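Local structure of enoyl-CoA hydratase/isomerase family protein (Pseudomonas syringae pv. tomato, 3OT6) at residues G62-L66 / L79-S84; F126-N131 / A163-P168; I50-Q56 / P96-P102; A110-L114 / A174-D178. The protein probably acts on acyl-CoA thioesters, perhaps as an enoyl-CoA hydratase or isomerase, but its exact reaction is not established. All blocks are in the same frame, centred on the assembly; numbering follows the deposited sequence.

Interaction 1: residues G62-L66 / L79-S84; sequences GGYDL and LVAQGS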
loop_
_atom_site.group_PDB
_atom_site.type_symbol
_atom_site.label_atom_id
_atom_site.label_comp_id
_atom_site.label_asym_id
_atom_site.label_seq_id
_atom_site.Cartn_x
_atom_site.Cartn_y
_atom_site.Cartn_z
ATOM N N GLY A 62 0.206 -9.034 5.435
ATOM C CA GLY A 62 0.009 -10.294 4.720
ATOM C C GLY A 62 -1.270 -10.202 3.907
ATOM O O GLY A 62 -1.671 -11.172 3.290
ATOM N N GLY A 63 -1.934 -9.041 3.913
ATOM C CA GLY A 63 -3.102 -8.854 3.060
ATOM C C GLY A 63 -4.403 -8.717 3.836
ATOM O O GLY A 63 -4.361 -8.580 5.058
ATOM N N TYR A 64 -5.527 -8.801 3.117
ATOM C CA TYR A 64 -6.853 -8.630 3.678
ATOM C C TYR A 64 -7.081 -9.688 4.715
ATOM O O TYR A 64 -6.535 -10.812 4.611
ATOM C CB TYR A 64 -7.899 -8.787 2.594
ATOM C CG TYR A 64 -8.146 -7.575 1.720
ATOM C CD1 TYR A 64 -8.503 -6.359 2.284
ATOM C CD2 TYR A 64 -8.051 -7.650 0.323
ATOM C CE1 TYR A 64 -8.758 -5.229 1.498
ATOM C CE2 TYR A 64 -8.288 -6.531 -0.481
ATOM C CZ TYR A 64 -8.672 -5.320 0.139
ATOM O OH TYR A 64 -8.898 -4.166 -0.588
ATOM N N ASP A 65 -7.834 -9.306 5.756
ATOM C CA ASP A 65 -8.272 -10.238 6.803
ATOM C C ASP A 65 -9.144 -11.331 6.178
ATOM O O ASP A 65 -10.252 -11.054 5.684
ATOM C CB ASP A 65 -9.109 -9.488 7.837
ATOM C CG ASP A 65 -9.315 -10.293 9.118
ATOM O OD1 ASP A 65 -9.347 -11.538 9.086
ATOM O OD2 ASP A 65 -9.432 -9.675 10.181
ATOM N N LEU A 66 -8.649 -12.567 6.201
ATOM C CA LEU A 66 -9.296 -13.725 5.547
ATOM C C LEU A 66 -10.574 -14.119 6.265
ATOM O O LEU A 66 -11.571 -14.503 5.649
ATOM C CB LEU A 66 -8.329 -14.906 5.578
ATOM C CG LEU A 66 -7.634 -15.417 4.302
ATOM C CD1 LEU A 66 -8.524 -16.563 3.753
ATOM C CD2 LEU A 66 -7.276 -14.326 3.195
ATOM N N LEU A 79 -15.336 -5.050 2.125
ATOM C CA LEU A 79 -13.963 -4.975 2.531
ATOM C C LEU A 79 -13.061 -4.590 1.333
ATOM O O LEU A 79 -12.198 -3.710 1.456
ATOM C CB LEU A 79 -13.471 -6.260 3.238
ATOM C CG LEU A 79 -11.985 -6.321 3.688
ATOM C CD1 LEU A 79 -11.597 -5.222 4.675
ATOM C CD2 LEU A 79 -11.578 -7.668 4.308
ATOM N N VAL A 80 -13.261 -5.228 0.182
ATOM C CA VAL A 80 -12.359 -4.961 -0.915
ATOM C C VAL A 80 -12.660 -3.594 -1.447
ATOM O O VAL A 80 -11.734 -2.879 -1.842
ATOM C CB VAL A 80 -12.469 -6.031 -2.017
ATOM C CG1 VAL A 80 -11.877 -5.508 -3.430
ATOM C CG2 VAL A 80 -11.905 -7.324 -1.483
ATOM N N ALA A 81 -13.930 -3.200 -1.467
ATOM C CA ALA A 81 -14.259 -1.812 -1.926
ATOM C C ALA A 81 -13.581 -0.735 -1.052
ATOM O O ALA A 81 -13.066 0.306 -1.577
ATOM C CB ALA A 81 -15.786 -1.572 -2.036
ATOM N N GLN A 82 -13.504 -0.986 0.255
ATOM C CA GLN A 82 -12.936 0.003 1.178
ATOM C C GLN A 82 -11.449 0.028 0.969
ATOM O O GLN A 82 -10.810 1.065 0.995
ATOM C CB GLN A 82 -13.174 -0.395 2.613
ATOM C CG GLN A 82 -14.517 -0.256 3.252
ATOM C CD GLN A 82 -14.387 -0.883 4.743
ATOM O OE1 GLN A 82 -14.692 -2.089 4.939
ATOM N NE2 GLN A 82 -13.858 -0.078 5.759
ATOM N N GLY A 83 -10.864 -1.148 0.790
ATOM C CA GLY A 83 -9.445 -1.235 0.674
ATOM C C GLY A 83 -8.954 -0.627 -0.644
ATOM O O GLY A 83 -7.867 0.008 -0.670
ATOM N N SER A 84 -9.691 -0.876 -1.735
ATOM C CA SER A 84 -9.403 -0.248 -3.021
ATOM C C SER A 84 -9.595 1.284 -2.987
ATOM O O SER A 84 -8.813 2.022 -3.624
ATOM C CB SER A 84 -10.330 -0.810 -4.079
ATOM O OG SER A 84 -10.091 -2.193 -4.183
HETATM O O HOH W 1 -8.275 -3.977 -3.101
#
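The Tyr-64 side chain lies over one side of helix 73-91 and overlaps Leu-79, Val-80 and Gly-83. It comes from the loop that follows strand 58-59 in this crotonase-like fold. In relatives of this family, the corresponding loop usually lies beside the acyl-CoA site and supplies a peptide NH to the oxyanion hole. No substrate is bound here to test that role. The contact is mostly apolar. Tyr-64 CD1 meets Leu-79 CG at 3.8 Å, and Tyr-64 CE2 meets Val-80 CG2 at 3.8 Å. Gly-83 lies at the ring edge, with its CA 3.2 Å from Tyr-64 OH. A CB on Gly-83 would clash with that hydroxyl, so the absence of a side chain lets the ring come this close. Asp-65 is the N-cap of helix 66-71, and its carbonyl O is 3.9 Å from Leu-79 CD2. Met-69 of that helix also packs on Tyr-64, Leu-79 and Val-80. A methylpentanediol molecule, probably from the crystallisation liquor, sits about 4 Å from the Val-80 side chain and may mark a pocket. A water links the two segments: it is 2.6 Å from Tyr-64 OH and donates a hydrogen bond to Ser-84 OG at 2.8 Å.

Interaction 2: residues F126-N131 / A163-P168; sequences FSIGLN and AEMFDP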
loop_
_atom_site.group_PDB
_atom_site.type_symbol
_atom_site.label_atom_id
_atom_site.label_comp_id
_atom_site.label_asym_id
_atom_site.label_seq_id
_atom_site.Cartn_x
_atom_site.Cartn_y
_atom_site.Cartn_z
ATOM N N PHE A 126 12.424 -12.335 2.924
ATOM C CA PHE A 126 11.036 -11.843 2.918
ATOM C C PHE A 126 10.390 -12.126 1.604
ATOM O O PHE A 126 11.087 -12.328 0.624
ATOM C CB PHE A 126 11.014 -10.389 3.268
ATOM C CG PHE A 126 11.627 -10.090 4.616
ATOM C CD1 PHE A 126 11.002 -10.523 5.791
ATOM C CD2 PHE A 126 12.821 -9.390 4.705
ATOM C CE1 PHE A 126 11.542 -10.256 7.027
ATOM C CE2 PHE A 126 13.386 -9.094 5.949
ATOM C CZ PHE A 126 12.742 -9.513 7.123
ATOM N N SER A 127 9.075 -12.238 1.586
ATOM C CA SER A 127 8.369 -12.372 0.325
ATOM C C SER A 127 7.551 -11.122 0.064
ATOM O O SER A 127 6.791 -10.658 0.963
ATOM C CB SER A 127 7.385 -13.551 0.365
ATOM O OG SER A 127 8.147 -14.696 0.644
ATOM N N ILE A 128 7.635 -10.620 -1.159
ATOM C CA ILE A 128 6.748 -9.562 -1.549
ATOM C C ILE A 128 6.051 -9.988 -2.828
ATOM O O ILE A 128 6.730 -10.370 -3.824
ATOM C CB ILE A 128 7.532 -8.302 -1.809
ATOM C CG1 ILE A 128 8.163 -7.779 -0.515
ATOM C CG2 ILE A 128 6.652 -7.304 -2.520
ATOM C CD1 ILE A 128 9.212 -6.788 -0.772
ATOM N N GLY A 129 4.717 -9.959 -2.843
ATOM C CA GLY A 129 4.047 -10.321 -4.063
ATOM C C GLY A 129 2.579 -10.489 -3.872
ATOM O O GLY A 129 2.083 -10.239 -2.801
ATOM N N LEU A 130 1.918 -10.986 -4.918
ATOM C CA LEU A 130 0.509 -11.048 -5.023
ATOM C C LEU A 130 0.129 -12.527 -5.144
ATOM O O LEU A 130 0.212 -13.134 -6.230
ATOM C CB LEU A 130 0.054 -10.262 -6.276
ATOM C CG LEU A 130 0.397 -8.774 -6.250
ATOM C CD1 LEU A 130 -0.063 -8.097 -7.566
ATOM C CD2 LEU A 130 -0.202 -8.056 -4.999
ATOM N N ASN A 131 -0.299 -13.131 -4.038
ATOM C CA ASN A 131 -0.404 -14.572 -4.083
ATOM C C ASN A 131 -1.805 -15.025 -4.369
ATOM O O ASN A 131 -2.101 -16.205 -4.266
ATOM C CB ASN A 131 0.156 -15.204 -2.816
ATOM C CG ASN A 131 -0.663 -14.872 -1.594
ATOM O OD1 ASN A 131 -1.468 -13.952 -1.576
ATOM N ND2 ASN A 131 -0.459 -15.622 -0.571
ATOM N N ALA A 163 1.144 -15.438 -9.887
ATOM C CA ALA A 163 1.427 -15.328 -8.441
ATOM C C ALA A 163 2.941 -15.463 -8.102
ATOM O O ALA A 163 3.329 -16.075 -7.135
ATOM C CB ALA A 163 0.599 -16.408 -7.662
ATOM N N GLU A 164 3.820 -14.914 -8.890
ATOM C CA GLU A 164 5.198 -15.062 -8.520
ATOM C C GLU A 164 5.506 -14.265 -7.276
ATOM O O GLU A 164 5.142 -13.100 -7.204
ATOM C CB GLU A 164 6.122 -14.603 -9.643
ATOM C CG GLU A 164 7.589 -14.694 -9.248
ATOM C CD GLU A 164 8.528 -14.677 -10.441
ATOM O OE1 GLU A 164 7.996 -14.881 -11.600
ATOM O OE2 GLU A 164 9.780 -14.463 -10.194
HETATM N N MSE A 165 6.222 -14.896 -6.336
HETATM C CA MSE A 165 6.707 -14.218 -5.156
HETATM C C MSE A 165 8.128 -13.713 -5.308
HETATM O O MSE A 165 8.978 -14.392 -5.860
HETATM C CB MSE A 165 6.562 -15.100 -3.901
HETATM C CG MSE A 165 5.119 -15.541 -3.631
HETATM SE SE MSE A 165 3.781 -14.080 -3.581
HETATM C CE MSE A 165 4.465 -13.362 -1.974
ATOM N N PHE A 166 8.391 -12.508 -4.794
ATOM C CA PHE A 166 9.710 -11.845 -4.965
ATOM C C PHE A 166 10.449 -11.727 -3.651
ATOM O O PHE A 166 9.867 -11.569 -2.552
ATOM C CB PHE A 166 9.539 -10.457 -5.607
ATOM C CG PHE A 166 8.847 -10.514 -6.943
ATOM C CD1 PHE A 166 9.588 -10.636 -8.123
ATOM C CD2 PHE A 166 7.465 -10.511 -7.023
ATOM C CE1 PHE A 166 8.968 -10.738 -9.349
ATOM C CE2 PHE A 166 6.826 -10.635 -8.253
ATOM C CZ PHE A 166 7.584 -10.753 -9.426
ATOM N N ASP A 167 11.752 -11.842 -3.750
ATOM C CA ASP A 167 12.551 -11.478 -2.632
ATOM C C ASP A 167 12.752 -9.971 -2.741
ATOM O O ASP A 167 12.377 -9.369 -3.749
ATOM C CB ASP A 167 13.834 -12.317 -2.572
ATOM C CG ASP A 167 14.793 -12.096 -3.725
ATOM O OD1 ASP A 167 14.623 -11.203 -4.612
ATOM O OD2 ASP A 167 15.784 -12.877 -3.719
ATOM N N PRO A 168 13.329 -9.344 -1.708
ATOM C CA PRO A 168 13.408 -7.881 -1.793
ATOM C C PRO A 168 14.012 -7.274 -3.082
ATOM O O PRO A 168 13.431 -6.328 -3.658
ATOM C CB PRO A 168 14.181 -7.516 -0.532
ATOM C CG PRO A 168 13.702 -8.569 0.466
ATOM C CD PRO A 168 13.660 -9.850 -0.358
HETATM O O HOH W 2 2.872 -11.708 -7.216
#
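Ala-163 comes first, with positive phi, just after helix 153-160. Its CA makes a CA-H...O contact of 3.3 Å with Leu-130 O. The CB of Glu-164 points away from 126-131; its OE1 forms a salt bridge with Arg-158 NE. A water accepts from Leu-130 N at 2.6 Å and lies 2.7 Å from Glu-164 O, one of several acceptors within its reach. Met-165 is a selenomethionine. Its CE lies 3.5 Å from Gly-129 N, and a CB on Gly-129 would clash with SE. Phe-166 forms an antiparallel hydrogen-bonded pair with Ile-128: Ile-128 N to Phe-166 O is 2.8 Å, and Phe-166 N to Ile-128 O is 2.9 Å. This short ladder adds the weakly bonded strand at about 165-166 to the edge of the smaller sheet of the crotonase-like fold, beside 128-129. Both side chains point to the same face, where Ala-171 of helix 168-174 packs on them. Asp-167 N-caps that helix through OD1 to Gly-170 N. Pro-168 begins its first turn, with CG 4.3 Å from Phe-126 CB.

Interaction 3: residues I50-Q56 / P96-P102; sequences IVIVTGQ and PIIVACP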
loop_
_atom_site.group_PDB
_atom_site.type_symbol
_atom_site.label_atom_id
_atom_site.label_comp_id
_atom_site.label_asym_id
_atom_site.label_seq_id
_atom_site.Cartn_x
_atom_site.Cartn_y
_atom_site.Cartn_z
ATOM N N ILE A 50 4.718 14.976 5.172
ATOM C CA ILE A 50 5.175 13.831 4.461
ATOM C C ILE A 50 4.793 12.534 5.240
ATOM O O ILE A 50 5.018 12.446 6.464
ATOM C CB ILE A 50 6.668 13.929 4.195
ATOM C CG1 ILE A 50 6.885 15.068 3.196
ATOM C CG2 ILE A 50 7.157 12.610 3.537
ATOM C CD1 ILE A 50 8.315 15.564 3.106
ATOM N N VAL A 51 4.151 11.568 4.568
ATOM C CA VAL A 51 3.626 10.380 5.279
ATOM C C VAL A 51 4.577 9.238 5.038
ATOM O O VAL A 51 5.101 9.088 3.927
ATOM C CB VAL A 51 2.224 9.947 4.777
ATOM C CG1 VAL A 51 1.867 8.562 5.336
ATOM C CG2 VAL A 51 1.098 11.006 5.171
ATOM N N ILE A 52 4.890 8.505 6.112
ATOM C CA ILE A 52 5.621 7.202 6.060
ATOM C C ILE A 52 4.682 6.096 6.612
ATOM O O ILE A 52 4.354 6.124 7.783
ATOM C CB ILE A 52 6.858 7.184 6.934
ATOM C CG1 ILE A 52 7.913 8.119 6.420
ATOM C CG2 ILE A 52 7.524 5.800 6.862
ATOM C CD1 ILE A 52 9.260 8.036 7.279
ATOM N N VAL A 53 4.248 5.153 5.784
ATOM C CA VAL A 53 3.435 4.039 6.238
ATOM C C VAL A 53 4.415 2.881 6.442
ATOM O O VAL A 53 5.255 2.621 5.584
ATOM C CB VAL A 53 2.348 3.623 5.180
ATOM C CG1 VAL A 53 1.540 2.402 5.653
ATOM C CG2 VAL A 53 1.374 4.748 4.893
ATOM N N THR A 54 4.326 2.200 7.582
ATOM C CA THR A 54 5.193 1.058 7.886
ATOM C C THR A 54 4.410 0.012 8.699
ATOM O O THR A 54 3.273 0.248 9.099
ATOM C CB THR A 54 6.539 1.521 8.626
ATOM O OG1 THR A 54 7.526 0.469 8.526
ATOM C CG2 THR A 54 6.315 1.866 10.122
ATOM N N GLY A 55 4.989 -1.146 8.935
ATOM C CA GLY A 55 4.289 -2.181 9.674
ATOM C C GLY A 55 5.022 -2.569 10.955
ATOM O O GLY A 55 5.526 -1.707 11.674
ATOM N N GLN A 56 5.086 -3.864 11.243
ATOM C CA GLN A 56 5.823 -4.370 12.392
ATOM C C GLN A 56 7.110 -5.030 11.914
ATOM O O GLN A 56 7.296 -5.270 10.708
ATOM C CB GLN A 56 4.933 -5.345 13.185
ATOM C CG GLN A 56 3.797 -4.626 13.960
ATOM C CD GLN A 56 4.352 -3.497 14.833
ATOM O OE1 GLN A 56 5.217 -3.726 15.688
ATOM N NE2 GLN A 56 3.892 -2.273 14.598
ATOM N N PRO A 96 3.407 13.670 -0.166
ATOM C CA PRO A 96 4.053 12.452 -0.562
ATOM C C PRO A 96 3.791 11.318 0.438
ATOM O O PRO A 96 3.827 11.551 1.646
ATOM C CB PRO A 96 5.546 12.856 -0.582
ATOM C CG PRO A 96 5.511 14.365 -0.962
ATOM C CD PRO A 96 4.373 14.792 -0.067
ATOM N N ILE A 97 3.497 10.115 -0.057
ATOM C CA ILE A 97 3.441 8.928 0.775
ATOM C C ILE A 97 4.621 7.970 0.503
ATOM O O ILE A 97 4.859 7.523 -0.653
ATOM C CB ILE A 97 2.101 8.217 0.653
ATOM C CG1 ILE A 97 0.967 9.180 1.015
ATOM C CG2 ILE A 97 2.040 7.008 1.633
ATOM C CD1 ILE A 97 -0.423 8.560 0.909
ATOM N N ILE A 98 5.383 7.706 1.574
ATOM C CA ILE A 98 6.466 6.737 1.582
ATOM C C ILE A 98 5.931 5.487 2.234
ATOM O O ILE A 98 5.230 5.536 3.266
ATOM C CB ILE A 98 7.677 7.249 2.371
ATOM C CG1 ILE A 98 8.135 8.599 1.827
ATOM C CG2 ILE A 98 8.853 6.290 2.290
ATOM C CD1 ILE A 98 9.297 9.300 2.703
ATOM N N VAL A 99 6.189 4.355 1.612
ATOM C CA VAL A 99 5.878 3.089 2.280
ATOM C C VAL A 99 7.215 2.472 2.584
ATOM O O VAL A 99 8.078 2.308 1.668
ATOM C CB VAL A 99 4.976 2.133 1.430
ATOM C CG1 VAL A 99 4.793 0.770 2.158
ATOM C CG2 VAL A 99 3.640 2.798 1.196
ATOM N N ALA A 100 7.400 2.197 3.865
ATOM C CA ALA A 100 8.636 1.645 4.385
ATOM C C ALA A 100 8.314 0.218 4.794
ATOM O O ALA A 100 7.719 -0.012 5.886
ATOM C CB ALA A 100 9.100 2.445 5.589
ATOM N N CYS A 101 8.707 -0.749 3.973
ATOM C CA CYS A 101 8.228 -2.090 4.193
ATOM C C CYS A 101 9.231 -2.874 5.044
ATOM O O CYS A 101 10.345 -3.092 4.595
ATOM C CB CYS A 101 7.931 -2.766 2.847
ATOM S SG CYS A 101 7.841 -4.542 2.966
ATOM N N PRO A 102 8.849 -3.272 6.292
ATOM C CA PRO A 102 9.878 -3.896 7.163
ATOM C C PRO A 102 10.114 -5.419 6.976
ATOM O O PRO A 102 10.860 -6.015 7.741
ATOM C CB PRO A 102 9.436 -3.521 8.598
ATOM C CG PRO A 102 8.039 -3.042 8.510
ATOM C CD PRO A 102 7.593 -3.069 7.038
#
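This is a parallel beta-strand pairing in the buried middle of the larger sheet, where strand 50-54 lies beside strand 97-100. The strand axes approach to 4.5 Å and cross at -24°. Four backbone hydrogen bonds make the ladder. Val-51 N donates to Pro-96 O at 2.9 Å and Ile-98 N to Val-51 O at 2.7 Å. Val-53 N then donates to Ile-98 O at 2.7 Å and Ala-100 N to Val-53 O at 2.8 Å. At the C-terminal end Thr-54 OG1 donates to Ala-100 O at 2.7 Å. Beyond it, Pro-102 CG packs 3.2 Å from Gln-56 O. Val-51, Val-53, Ile-97 and Val-99 share one face, with Val-53 CG2 4.0 Å from Ile-97 CG2. Ile-52, Ile-98 and Ala-100 share the other, where Ile-52 CG2 is 3.9 Å from Ala-100 CB. Helix 186-197 covers Ile-52 and Ile-98. Mostly helical chain joins the two strands, and the repeated return to neighbouring parallel strands is typical of the beta-beta-alpha spiral of the crotonase fold.

Interaction 4: residues A110-L114 / A174-D178; sequences AFLLL and AGFLD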
loop_
_atom_site.group_PDB
_atom_site.type_symbol
_atom_site.label_atom_id
_atom_site.label_comp_id
_atom_site.label_asym_id
_atom_site.label_seq_id
_atom_site.Cartn_x
_atom_site.Cartn_y
_atom_site.Cartn_z
ATOM N N ALA A 110 0.925 -6.037 -0.470
ATOM C CA ALA A 110 1.778 -5.564 -1.549
ATOM C C ALA A 110 1.064 -4.460 -2.389
ATOM O O ALA A 110 1.748 -3.634 -3.022
ATOM C CB ALA A 110 2.292 -6.720 -2.439
ATOM N N PHE A 111 -0.274 -4.448 -2.415
ATOM C CA PHE A 111 -0.963 -3.322 -3.002
ATOM C C PHE A 111 -0.690 -1.991 -2.326
ATOM O O PHE A 111 -0.767 -0.937 -2.958
ATOM C CB PHE A 111 -2.435 -3.576 -3.164
ATOM C CG PHE A 111 -2.724 -4.524 -4.299
ATOM C CD1 PHE A 111 -2.287 -4.225 -5.605
ATOM C CD2 PHE A 111 -3.388 -5.716 -4.084
ATOM C CE1 PHE A 111 -2.553 -5.125 -6.693
ATOM C CE2 PHE A 111 -3.635 -6.598 -5.119
ATOM C CZ PHE A 111 -3.216 -6.326 -6.427
ATOM N N LEU A 112 -0.345 -2.013 -1.053
ATOM C CA LEU A 112 -0.058 -0.756 -0.395
ATOM C C LEU A 112 1.178 -0.133 -1.024
ATOM O O LEU A 112 1.214 1.101 -1.137
ATOM C CB LEU A 112 0.165 -0.905 1.109
ATOM C CG LEU A 112 -0.980 -1.436 1.940
ATOM C CD1 LEU A 112 -0.484 -1.480 3.430
ATOM C CD2 LEU A 112 -2.139 -0.535 1.777
ATOM N N LEU A 113 2.181 -0.948 -1.399
ATOM C CA LEU A 113 3.406 -0.439 -2.074
ATOM C C LEU A 113 3.159 0.147 -3.491
ATOM O O LEU A 113 3.957 0.973 -4.004
ATOM C CB LEU A 113 4.501 -1.514 -2.151
ATOM C CG LEU A 113 4.941 -2.236 -0.854
ATOM C CD1 LEU A 113 5.497 -3.621 -1.215
ATOM C CD2 LEU A 113 5.962 -1.357 -0.119
ATOM N N LEU A 114 2.090 -0.320 -4.125
ATOM C CA LEU A 114 1.682 0.131 -5.418
ATOM C C LEU A 114 0.783 1.386 -5.316
ATOM O O LEU A 114 0.308 1.893 -6.335
ATOM C CB LEU A 114 0.971 -1.021 -6.156
ATOM C CG LEU A 114 1.851 -2.277 -6.379
ATOM C CD1 LEU A 114 1.253 -3.262 -7.393
ATOM C CD2 LEU A 114 3.286 -1.939 -6.802
ATOM N N ALA A 174 10.991 -5.712 -9.871
ATOM C CA ALA A 174 9.623 -5.799 -10.480
ATOM C C ALA A 174 8.778 -4.503 -10.336
ATOM O O ALA A 174 7.795 -4.325 -11.069
ATOM C CB ALA A 174 8.813 -7.027 -9.978
ATOM N N GLY A 175 9.129 -3.635 -9.394
ATOM C CA GLY A 175 8.411 -2.377 -9.228
ATOM C C GLY A 175 7.620 -2.213 -7.944
ATOM O O GLY A 175 6.964 -1.180 -7.744
ATOM N N PHE A 176 7.668 -3.230 -7.062
ATOM C CA PHE A 176 7.081 -3.107 -5.732
ATOM C C PHE A 176 7.862 -2.119 -4.870
ATOM O O PHE A 176 7.244 -1.460 -3.992
ATOM C CB PHE A 176 6.980 -4.455 -5.029
ATOM C CG PHE A 176 5.981 -5.377 -5.659
ATOM C CD1 PHE A 176 4.620 -5.260 -5.344
ATOM C CD2 PHE A 176 6.391 -6.378 -6.549
ATOM C CE1 PHE A 176 3.670 -6.089 -5.979
ATOM C CE2 PHE A 176 5.438 -7.223 -7.170
ATOM C CZ PHE A 176 4.088 -7.072 -6.886
ATOM N N LEU A 177 9.180 -1.999 -5.117
ATOM C CA LEU A 177 10.083 -1.230 -4.240
ATOM C C LEU A 177 10.914 -0.309 -5.097
ATOM O O LEU A 177 11.200 -0.643 -6.215
ATOM C CB LEU A 177 11.020 -2.189 -3.463
ATOM C CG LEU A 177 10.420 -3.131 -2.396
ATOM C CD1 LEU A 177 11.504 -3.930 -1.672
ATOM C CD2 LEU A 177 9.442 -2.414 -1.358
ATOM N N ASP A 178 11.335 0.831 -4.577
ATOM C CA ASP A 178 12.324 1.705 -5.269
ATOM C C ASP A 178 13.721 1.551 -4.638
ATOM O O ASP A 178 14.732 1.937 -5.243
ATOM C CB ASP A 178 11.851 3.182 -5.227
ATOM C CG ASP A 178 10.402 3.334 -5.722
ATOM O OD1 ASP A 178 10.180 2.906 -6.881
ATOM O OD2 ASP A 178 9.492 3.813 -4.954
#
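Phe-176 is the main bump. Its ring pushes toward helix 108-113 and enters a hollow between Ala-110 and Leu-114. Ala-110 CB meets Phe-176 CE1 at 3.9 Å, and the small alanine lets the ring come close to the helix. Leu-114 CD2 touches Phe-176 CD1 at 3.9 Å. Leu-113 packs against the base of the same side chain, with CD1 4.2 Å from Phe-176 CB, and its CB lies 3.3 Å from Phe-176 O. A smaller bump is Leu-177, whose CD2 meets Leu-113 CD2 at 3.8 Å. No hydrogen bond crosses between the segments; the fit is mainly one of apolar shapes. The loop begins at Gly-175, which ends helix 168-174 in a Schellman motif with phi of 113°. Here the crotonase-like core joins its two sheets. Ile-128 of the smaller sheet packs on Leu-113, Phe-176 and Leu-177. Arg-119, on strand 118-122 of the larger sheet, hydrogen-bonds to the carbonyls of Leu-113 and Gly-175 and forms a salt bridge with Asp-178.

Overall arrangement
Interactions 1, 3 and 4 are buried, while interaction 2 is only partly so. Interactions 2 and 3 are both strand pairings, but in different sheets: antiparallel and short in 2, parallel and longer in 3. Interactions 1 and 4 instead pack a loop aromatic on a helix. Interaction 4 has no hydrogen bond between its segments and is mainly apolar, whereas interaction 1 adds a bridging water. Interaction 4 lies between the two sheets and touches both pairings. Leu-113 CD2 is 3.3 Å from Val-99 CG1 of interaction 3, and Phe-176 CG is 3.7 Å from Ile-128 CG2 of interaction 2. Interaction 1 touches none of the others and lies across the chain's centre from interaction 3, their centres about 18 Å apart.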